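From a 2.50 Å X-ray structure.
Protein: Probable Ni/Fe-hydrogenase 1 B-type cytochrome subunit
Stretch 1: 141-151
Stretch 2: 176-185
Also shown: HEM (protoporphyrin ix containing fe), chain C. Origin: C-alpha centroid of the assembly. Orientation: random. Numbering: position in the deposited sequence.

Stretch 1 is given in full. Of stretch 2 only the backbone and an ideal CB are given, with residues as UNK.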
ATOM      1  N   VAL I 141      44.656  23.445   6.894  1.00 53.43           N
ATOM      2  CA  VAL I 141      45.479  22.733   5.927  1.00 52.77           C
ATOM      3  C   VAL I 141      45.277  21.245   6.077  1.00 54.58           C
ATOM      4  O   VAL I 141      45.343  20.492   5.100  1.00 59.06           O
ATOM      5  CB  VAL I 141      46.967  23.103   6.074  1.00 54.00           C
ATOM      6  CG1 VAL I 141      47.854  22.183   5.256  1.00 53.85           C
ATOM      7  CG2 VAL I 141      47.187  24.550   5.644  1.00 56.21           C
ATOM      8  N   PHE I 142      44.985  20.828   7.302  1.00 55.61           N
ATOM      9  CA  PHE I 142      44.677  19.435   7.588  1.00 54.83           C
ATOM     10  C   PHE I 142      43.305  19.115   6.989  1.00 53.71           C
ATOM     11  O   PHE I 142      43.125  18.075   6.347  1.00 55.23           O
ATOM     12  CB  PHE I 142      44.723  19.165   9.104  1.00 56.52           C
ATOM     13  CG  PHE I 142      44.421  17.736   9.478  1.00 57.71           C
ATOM     14  CD1 PHE I 142      45.355  16.719   9.228  1.00 59.91           C
ATOM     15  CD2 PHE I 142      43.194  17.398  10.053  1.00 55.79           C
ATOM     16  CE1 PHE I 142      45.073  15.396   9.546  1.00 57.33           C
ATOM     17  CE2 PHE I 142      42.911  16.079  10.375  1.00 56.24           C
ATOM     18  CZ  PHE I 142      43.852  15.082  10.131  1.00 56.65           C
ATOM     19  N   MET I 143      42.359  20.037   7.168  1.00 51.13           N
ATOM     20  CA  MET I 143      41.027  19.929   6.575  1.00 50.55           C
ATOM     21  C   MET I 143      41.036  19.909   5.037  1.00 53.11           C
ATOM     22  O   MET I 143      40.035  19.553   4.396  1.00 51.82           O
ATOM     23  CB  MET I 143      40.143  21.061   7.088  1.00 49.75           C
ATOM     24  CG  MET I 143      39.730  20.855   8.521  1.00 50.42           C
ATOM     25  SD  MET I 143      39.010  19.216   8.722  1.00 50.89           S
ATOM     26  CE  MET I 143      37.290  19.600   8.433  1.00 50.54           C
ATOM     27  N   ILE I 144      42.177  20.289   4.460  1.00 55.68           N
ATOM     28  CA  ILE I 144      42.359  20.362   3.019  1.00 56.40           C
ATOM     29  C   ILE I 144      43.039  19.084   2.553  1.00 56.56           C
ATOM     30  O   ILE I 144      42.570  18.453   1.594  1.00 57.87           O
ATOM     31  CB  ILE I 144      43.156  21.623   2.590  1.00 57.02           C
ATOM     32  CG1 ILE I 144      42.236  22.868   2.630  1.00 55.80           C
ATOM     33  CG2 ILE I 144      43.796  21.425   1.211  1.00 55.67           C
ATOM     34  CD1 ILE I 144      42.931  24.213   2.463  1.00 53.51           C
ATOM     35  N   ILE I 145      44.128  18.707   3.231  1.00 53.96           N
ATOM     36  CA  ILE I 145      44.829  17.461   2.921  1.00 53.12           C
ATOM     37  C   ILE I 145      43.887  16.264   3.056  1.00 53.07           C
ATOM     38  O   ILE I 145      43.855  15.413   2.175  1.00 52.86           O
ATOM     39  CB  ILE I 145      46.061  17.261   3.812  1.00 52.83           C
ATOM     40  CG1 ILE I 145      47.073  18.356   3.553  1.00 53.55           C
ATOM     41  CG2 ILE I 145      46.723  15.927   3.529  1.00 52.91           C
ATOM     42  CD1 ILE I 145      48.079  18.489   4.669  1.00 55.98           C
ATOM     43  N   THR I 146      43.113  16.225   4.142  1.00 51.66           N
ATOM     44  CA  THR I 146      42.130  15.166   4.364  1.00 50.04           C
ATOM     45  C   THR I 146      40.903  15.295   3.457  1.00 51.51           C
ATOM     46  O   THR I 146      40.433  14.298   2.905  1.00 52.99           O
ATOM     47  CB  THR I 146      41.673  15.065   5.847  1.00 47.86           C
ATOM     48  OG1 THR I 146      40.889  16.204   6.225  1.00 46.09           O
ATOM     49  CG2 THR I 146      42.861  14.929   6.771  1.00 48.06           C
ATOM     50  N   GLY I 147      40.381  16.517   3.323  1.00 52.41           N
ATOM     51  CA  GLY I 147      39.211  16.800   2.492  1.00 50.12           C
ATOM     52  C   GLY I 147      39.400  16.441   1.028  1.00 51.23           C
ATOM     53  O   GLY I 147      38.466  15.951   0.388  1.00 50.41           O
ATOM     54  N   PHE I 148      40.614  16.661   0.511  1.00 51.47           N
ATOM     55  CA  PHE I 148      40.947  16.354  -0.879  1.00 52.53           C
ATOM     56  C   PHE I 148      41.288  14.898  -1.105  1.00 55.16           C
ATOM     57  O   PHE I 148      41.119  14.388  -2.216  1.00 57.22           O
ATOM     58  CB  PHE I 148      42.099  17.225  -1.385  1.00 53.32           C
ATOM     59  CG  PHE I 148      41.641  18.469  -2.059  1.00 53.91           C
ATOM     60  CD1 PHE I 148      41.084  18.413  -3.319  1.00 53.84           C
ATOM     61  CD2 PHE I 148      41.717  19.686  -1.417  1.00 55.57           C
ATOM     62  CE1 PHE I 148      40.618  19.551  -3.940  1.00 54.32           C
ATOM     63  CE2 PHE I 148      41.262  20.835  -2.030  1.00 56.97           C
ATOM     64  CZ  PHE I 148      40.708  20.766  -3.295  1.00 57.89           C
ATOM     65  N   ALA I 149      41.768  14.238  -0.067  1.00 56.10           N
ATOM     66  CA  ALA I 149      42.065  12.815  -0.154  1.00 55.17           C
ATOM     67  C   ALA I 149      40.764  12.091  -0.421  1.00 52.94           C
ATOM     68  O   ALA I 149      40.743  11.128  -1.162  1.00 52.28           O
ATOM     69  CB  ALA I 149      42.723  12.303   1.111  1.00 54.04           C
ATOM     70  N   LEU I 150      39.683  12.563   0.188  1.00 50.69           N
ATOM     71  CA  LEU I 150      38.360  12.030  -0.068  1.00 50.45           C
ATOM     72  C   LEU I 150      37.804  12.366  -1.441  1.00 52.91           C
ATOM     73  O   LEU I 150      37.273  11.509  -2.122  1.00 55.75           O
ATOM     74  CB  LEU I 150      37.384  12.530   0.977  1.00 48.13           C
ATOM     75  CG  LEU I 150      37.620  12.079   2.392  1.00 47.16           C
ATOM     76  CD1 LEU I 150      36.623  12.763   3.305  1.00 44.90           C
ATOM     77  CD2 LEU I 150      37.529  10.567   2.471  1.00 46.92           C
ATOM     78  N   TYR I 151      37.920  13.624  -1.829  1.00 50.98           N
ATOM     79  CA  TYR I 151      37.415  14.120  -3.099  1.00 49.12           C
ATOM     80  C   TYR I 151      38.108  13.557  -4.357  1.00 49.53           C
ATOM     81  O   TYR I 151      37.460  13.250  -5.343  1.00 47.94           O
ATOM     82  CB  TYR I 151      37.415  15.654  -3.070  1.00 46.22           C
ATOM     83  CG  TYR I 151      36.899  16.301  -4.316  1.00 47.29           C
ATOM     84  CD1 TYR I 151      37.743  16.530  -5.389  1.00 50.55           C
ATOM     85  CD2 TYR I 151      35.574  16.683  -4.438  1.00 46.60           C
ATOM     86  CE1 TYR I 151      37.290  17.113  -6.559  1.00 50.77           C
ATOM     87  CE2 TYR I 151      35.110  17.276  -5.606  1.00 47.46           C
ATOM     88  CZ  TYR I 151      35.972  17.488  -6.659  1.00 48.97           C
ATOM     89  OH  TYR I 151      35.546  18.067  -7.821  1.00 49.44           O
ATOM     90  N   UNK I 176      41.082   2.456   7.288  1.00 54.92           N
ATOM     91  CA  UNK I 176      40.652   2.649   5.911  1.00 53.50           C
ATOM     92  C   UNK I 176      40.140   4.076   5.727  1.00 53.15           C
ATOM     93  O   UNK I 176      40.181   4.879   6.658  1.00 51.75           O
ATOM     94  CB  UNK I 176      39.572   1.633   5.532  1.00 53.50           C
ATOM     95  N   UNK I 177      39.661   4.388   4.529  1.00 52.35           N
ATOM     96  CA  UNK I 177      39.178   5.727   4.224  1.00 52.59           C
ATOM     97  C   UNK I 177      38.059   6.209   5.146  1.00 53.14           C
ATOM     98  O   UNK I 177      37.727   7.400   5.146  1.00 56.60           O
ATOM     99  CB  UNK I 177      38.690   5.770   2.775  1.00 52.59           C
ATOM    100  N   UNK I 178      37.479   5.304   5.930  1.00 49.10           N
ATOM    101  CA  UNK I 178      36.470   5.710   6.893  1.00 46.76           C
ATOM    102  C   UNK I 178      37.093   6.599   7.968  1.00 47.29           C
ATOM    103  O   UNK I 178      36.452   7.499   8.502  1.00 46.55           O
ATOM    104  CB  UNK I 178      35.808   4.484   7.526  1.00 46.76           C
ATOM    105  N   UNK I 179      38.356   6.336   8.275  1.00 49.14           N
ATOM    106  CA  UNK I 179      39.072   7.098   9.280  1.00 50.60           C
ATOM    107  C   UNK I 179      39.348   8.529   8.816  1.00 51.16           C
ATOM    108  O   UNK I 179      39.268   9.474   9.608  1.00 52.81           O
ATOM    109  CB  UNK I 179      40.385   6.396   9.630  1.00 50.60           C
ATOM    110  N   UNK I 180      39.658   8.673   7.528  1.00 50.38           N
ATOM    111  CA  UNK I 180      39.756   9.970   6.882  1.00 47.66           C
ATOM    112  C   UNK I 180      38.486  10.777   7.150  1.00 46.44           C
ATOM    113  O   UNK I 180      38.562  11.923   7.541  1.00 48.27           O
ATOM    114  CB  UNK I 180      39.990   9.809   5.379  1.00 47.66           C
ATOM    115  N   UNK I 181      37.327  10.152   6.986  1.00 45.97           N
ATOM    116  CA  UNK I 181      36.038  10.780   7.253  1.00 45.62           C
ATOM    117  C   UNK I 181      35.909  11.201   8.695  1.00 49.82           C
ATOM    118  O   UNK I 181      35.307  12.231   8.997  1.00 52.30           O
ATOM    119  CB  UNK I 181      34.895   9.831   6.888  1.00 45.62           C
ATOM    120  N   UNK I 182      36.462  10.387   9.587  1.00 53.23           N
ATOM    121  CA  UNK I 182      36.304  10.594  11.021  1.00 54.18           C
ATOM    122  C   UNK I 182      37.201  11.725  11.481  1.00 52.77           C
ATOM    123  O   UNK I 182      36.733  12.641  12.138  1.00 53.73           O
ATOM    124  CB  UNK I 182      36.618   9.313  11.796  1.00 54.18           C
ATOM    125  N   UNK I 183      38.476  11.666  11.107  1.00 51.13           N
ATOM    126  CA  UNK I 183      39.424  12.731  11.398  1.00 52.53           C
ATOM    127  C   UNK I 183      39.049  14.054  10.733  1.00 52.66           C
ATOM    128  O   UNK I 183      39.264  15.112  11.316  1.00 53.68           O
ATOM    129  CB  UNK I 183      40.826  12.310  10.952  1.00 52.53           C
ATOM    130  N   UNK I 184      38.494  13.984   9.523  1.00 51.60           N
ATOM    131  CA  UNK I 184      37.939  15.155   8.840  1.00 50.50           C
ATOM    132  C   UNK I 184      36.794  15.757   9.642  1.00 50.06           C
ATOM    133  O   UNK I 184      36.763  16.965   9.836  1.00 55.01           O
ATOM    134  CB  UNK I 184      37.458  14.781   7.437  1.00 50.50           C
ATOM    135  N   UNK I 185      35.870  14.934  10.126  1.00 47.95           N
ATOM    136  CA  UNK I 185      34.748  15.447  10.916  1.00 47.54           C
ATOM    137  C   UNK I 185      35.226  16.032  12.248  1.00 49.51           C
ATOM    138  O   UNK I 185      34.660  17.009  12.745  1.00 52.79           O
ATOM    139  CB  UNK I 185      33.727  14.336  11.169  1.00 47.54           C
TER
HETATM  140  CHA HEM C 301      32.947  15.920   4.242  1.00 49.15           C
HETATM  141  CHB HEM C 301      33.604  19.837   6.892  1.00 52.07           C
HETATM  142  CHC HEM C 301      37.159  21.221   3.970  1.00 51.64           C
HETATM  143  CHD HEM C 301      36.066  17.606   0.999  1.00 51.13           C
HETATM  144  C1A HEM C 301      32.932  16.822   5.256  1.00 49.41           C
HETATM  145  C2A HEM C 301      32.339  16.561   6.494  1.00 48.77           C
HETATM  146  C3A HEM C 301      32.523  17.653   7.253  1.00 49.97           C
HETATM  147  C4A HEM C 301      33.222  18.590   6.477  1.00 50.11           C
HETATM  148  CMA HEM C 301      32.036  17.819   8.673  1.00 50.21           C
HETATM  149  CAA HEM C 301      31.601  15.300   6.884  1.00 47.63           C
HETATM  150  CBA HEM C 301      32.524  14.190   7.346  1.00 47.56           C
HETATM  151  CGA HEM C 301      31.713  12.992   7.725  1.00 50.81           C
HETATM  152  O1A HEM C 301      30.957  12.955   8.703  1.00 48.87           O
HETATM  153  O2A HEM C 301      31.803  11.975   7.033  1.00 55.51           O
HETATM  154  C1B HEM C 301      34.669  20.547   6.324  1.00 53.34           C
HETATM  155  C2B HEM C 301      35.215  21.728   6.900  1.00 51.55           C
HETATM  156  C3B HEM C 301      36.225  22.101   6.079  1.00 52.45           C
HETATM  157  C4B HEM C 301      36.257  21.129   4.998  1.00 51.33           C
HETATM  158  CMB HEM C 301      34.762  22.405   8.172  1.00 48.46           C
HETATM  159  CAB HEM C 301      37.158  23.232   6.165  1.00 55.39           C
HETATM  160  CBB HEM C 301      36.984  24.210   7.033  1.00 59.19           C
HETATM  161  C1C HEM C 301      37.132  20.386   2.861  1.00 51.74           C
HETATM  162  C2C HEM C 301      37.902  20.557   1.708  1.00 50.05           C
HETATM  163  C3C HEM C 301      37.592  19.523   0.875  1.00 50.68           C
HETATM  164  C4C HEM C 301      36.627  18.728   1.527  1.00 50.13           C
HETATM  165  CMC HEM C 301      38.912  21.644   1.433  1.00 47.00           C
HETATM  166  CAC HEM C 301      38.182  19.308  -0.462  1.00 52.02           C
HETATM  167  CBC HEM C 301      37.412  19.272  -1.540  1.00 49.37           C
HETATM  168  C1D HEM C 301      35.153  16.848   1.699  1.00 51.72           C
HETATM  169  C2D HEM C 301      34.686  15.580   1.158  1.00 50.61           C
HETATM  170  C3D HEM C 301      33.795  15.097   2.062  1.00 50.92           C
HETATM  171  C4D HEM C 301      33.758  16.091   3.144  1.00 50.35           C
HETATM  172  CMD HEM C 301      35.129  14.999  -0.162  1.00 48.35           C
HETATM  173  CAD HEM C 301      32.987  13.810   2.030  1.00 49.12           C
HETATM  174  CBD HEM C 301      32.159  13.668   0.756  1.00 51.00           C
HETATM  175  CGD HEM C 301      31.269  12.453   0.713  1.00 53.57           C
HETATM  176  O1D HEM C 301      31.724  11.319   0.522  1.00 54.47           O
HETATM  177  O2D HEM C 301      30.049  12.573   0.848  1.00 52.37           O
HETATM  178  NA  HEM C 301      33.503  18.060   5.262  1.00 49.96           N
HETATM  179  NB  HEM C 301      35.309  20.233   5.201  1.00 52.85           N
HETATM  180  NC  HEM C 301      36.332  19.306   2.705  1.00 49.93           N
HETATM  181  ND  HEM C 301      34.587  17.114   2.886  1.00 52.39           N
HETATM  182 FE   HEM C 301      34.886  18.581   3.971  1.00 47.76          FE

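The helix of 177-185 runs at 147° to that of 141-151, with axes 9.5 Å apart at their closest, and the heme lies beside both.

Position 176 precedes the first helical turn, with phi/psi of -139/-177, and no atom of stretch 1 lies within 5.5 Å of its CB. Such a backbone suits an N-cap, for which Ser, Thr, Asp or Asn would serve. It is Asn176, whose OD1 accepts from the backbone N of 178 at 3.0 Å.

At 177 CA-to-CB points toward stretch 1, but the ideal CB remains 4.9 Å from Leu150 CD2. Many small or medium residues would fit; the deposited one is Ser177, whose backbone O lies 4.2 Å from Leu150 CD2.

Positions 178, 179 and 182 have no neighbour in stretch 1, which leaves the choice open; they are Met178, Asp179 and Ser182.

Position 180 points toward stretch 1, its ideal CB 3.9 Å from Leu150 CD2 and 5.1 Å from Thr146 O. The surroundings are largely aliphatic, so Val, Ile, Leu or Met would suit. Ile180 occupies it with chi1 m, and its CG2 packs 3.7 Å from Leu150 CD2 and 3.6 Å from Thr146 O, reaching Ala149 CB at 4.5 Å.

At 181 the CB points away, yet Leu150 CD1 is 4.9 Å from it and a heme propionate lies on this side. A side chain carrying a donor, such as His, Lys, Arg or Gln, could answer the carboxylate. His181 does so: ND1 donates to HEM O2A at 2.7 Å, nearly in line. Its ring also turns a face to Leu150, CD1 lying 4.0 Å from the ring centroid in a CH-pi contact.

Position 183 points toward stretch 1, its ideal CB 4.2 Å from Phe142 CZ and 5.3 Å from Thr146 CG2. An apolar or aromatic residue would suit. The deposited residue is Trp183; its CB packs against Phe142 CZ at 4.2 Å, while the indole leads away.

Position 184 is the most constrained. Its CB points sideways, 3.9 Å from Thr146 OG1 and 4.9 Å from Met143 SD, with the heme iron beyond. The ideal CB of 184 is 5.8 Å from HEM FE, a gap a His ring spans and a Met sulfur bonded to iron would not; a His can also offer its second ring nitrogen to Thr146 OG1. His184 binds HEM FE through NE2 at 2.2 Å, and ND1 donates to Thr146 OG1 at 2.8 Å. Thr146 OG1 in turn donates to Phe142 O at 2.9 Å, so the ligand is tied to the backbone of stretch 1. Met143 CE sits over the ring face, 3.8 Å from its centroid, and Gly147 CA is 3.3 Å from His184 CE1; a CB on Gly147 would clash with that atom and with the heme.

Position 185 points away from stretch 1, but the other heme propionate oxygen, HEM O1A, invites a long basic side chain. Arg185 NE makes a weak hydrogen bond to HEM O1A at 3.1 Å.

Stretch 2 176-185: NSMDIHSWHR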
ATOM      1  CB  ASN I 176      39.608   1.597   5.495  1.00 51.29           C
ATOM      2  CG  ASN I 176      38.368   1.592   6.383  1.00 50.72           C
ATOM      3  OD1 ASN I 176      37.389   2.300   6.106  1.00 49.36           O
ATOM      4  ND2 ASN I 176      38.387   0.766   7.438  1.00 51.10           N
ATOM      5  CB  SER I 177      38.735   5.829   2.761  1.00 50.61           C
ATOM      6  OG  SER I 177      37.975   4.707   2.370  1.00 52.95           O
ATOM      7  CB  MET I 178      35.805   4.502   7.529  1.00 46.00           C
ATOM      8  CG  MET I 178      34.706   4.874   8.501  1.00 45.96           C
ATOM      9  SD  MET I 178      33.376   5.730   7.646  1.00 47.16           S
ATOM     10  CE  MET I 178      32.554   6.626   8.956  1.00 43.63           C
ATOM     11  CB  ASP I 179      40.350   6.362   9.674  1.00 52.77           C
ATOM     12  CG  ASP I 179      40.073   5.167  10.565  1.00 55.13           C
ATOM     13  OD1 ASP I 179      39.195   5.247  11.466  1.00 55.96           O
ATOM     14  OD2 ASP I 179      40.744   4.144  10.368  1.00 57.17           O
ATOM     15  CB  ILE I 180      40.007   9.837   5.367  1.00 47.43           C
ATOM     16  CG1 ILE I 180      41.085   8.770   5.098  1.00 48.53           C
ATOM     17  CG2 ILE I 180      40.356  11.189   4.768  1.00 45.28           C
ATOM     18  CD1 ILE I 180      41.481   8.593   3.647  1.00 48.38           C
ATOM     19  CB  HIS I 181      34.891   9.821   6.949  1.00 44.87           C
ATOM     20  CG  HIS I 181      34.391   9.909   5.544  1.00 45.76           C
ATOM     21  ND1 HIS I 181      33.246  10.599   5.208  1.00 43.75           N
ATOM     22  CD2 HIS I 181      34.889   9.411   4.387  1.00 44.20           C
ATOM     23  CE1 HIS I 181      33.050  10.508   3.907  1.00 43.55           C
ATOM     24  NE2 HIS I 181      34.039   9.805   3.384  1.00 44.70           N
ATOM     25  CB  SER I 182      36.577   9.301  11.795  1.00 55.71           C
ATOM     26  OG  SER I 182      35.414   8.476  11.828  1.00 57.76           O
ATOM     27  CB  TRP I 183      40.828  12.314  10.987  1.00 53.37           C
ATOM     28  CG  TRP I 183      41.458  11.350  11.944  1.00 54.47           C
ATOM     29  CD1 TRP I 183      41.625  10.027  11.755  1.00 53.96           C
ATOM     30  CD2 TRP I 183      42.010  11.643  13.240  1.00 56.03           C
ATOM     31  NE1 TRP I 183      42.256   9.464  12.833  1.00 55.15           N
ATOM     32  CE2 TRP I 183      42.501  10.433  13.769  1.00 56.03           C
ATOM     33  CE3 TRP I 183      42.145  12.812  14.003  1.00 55.14           C
ATOM     34  CZ2 TRP I 183      43.119  10.346  15.029  1.00 55.67           C
ATOM     35  CZ3 TRP I 183      42.755  12.726  15.251  1.00 54.68           C
ATOM     36  CH2 TRP I 183      43.232  11.497  15.750  1.00 54.12           C
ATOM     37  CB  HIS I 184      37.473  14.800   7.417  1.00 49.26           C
ATOM     38  CG  HIS I 184      37.188  15.985   6.534  1.00 49.04           C
ATOM     39  ND1 HIS I 184      38.184  16.760   5.977  1.00 48.23           N
ATOM     40  CD2 HIS I 184      36.017  16.491   6.072  1.00 47.59           C
ATOM     41  CE1 HIS I 184      37.635  17.699   5.224  1.00 47.38           C
ATOM     42  NE2 HIS I 184      36.325  17.552   5.256  1.00 46.25           N
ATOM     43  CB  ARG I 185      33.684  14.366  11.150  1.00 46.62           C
ATOM     44  CG  ARG I 185      32.619  14.766  12.165  1.00 46.18           C
ATOM     45  CD  ARG I 185      31.378  13.911  12.095  1.00 44.06           C
ATOM     46  NE  ARG I 185      30.361  14.565  11.285  1.00 43.57           N
ATOM     47  CZ  ARG I 185      29.247  15.096  11.774  1.00 45.71           C
ATOM     48  NH1 ARG I 185      28.386  15.679  10.963  1.00 48.17           N
ATOM     49  NH2 ARG I 185      28.994  15.066  13.072  1.00 48.04           N
TER
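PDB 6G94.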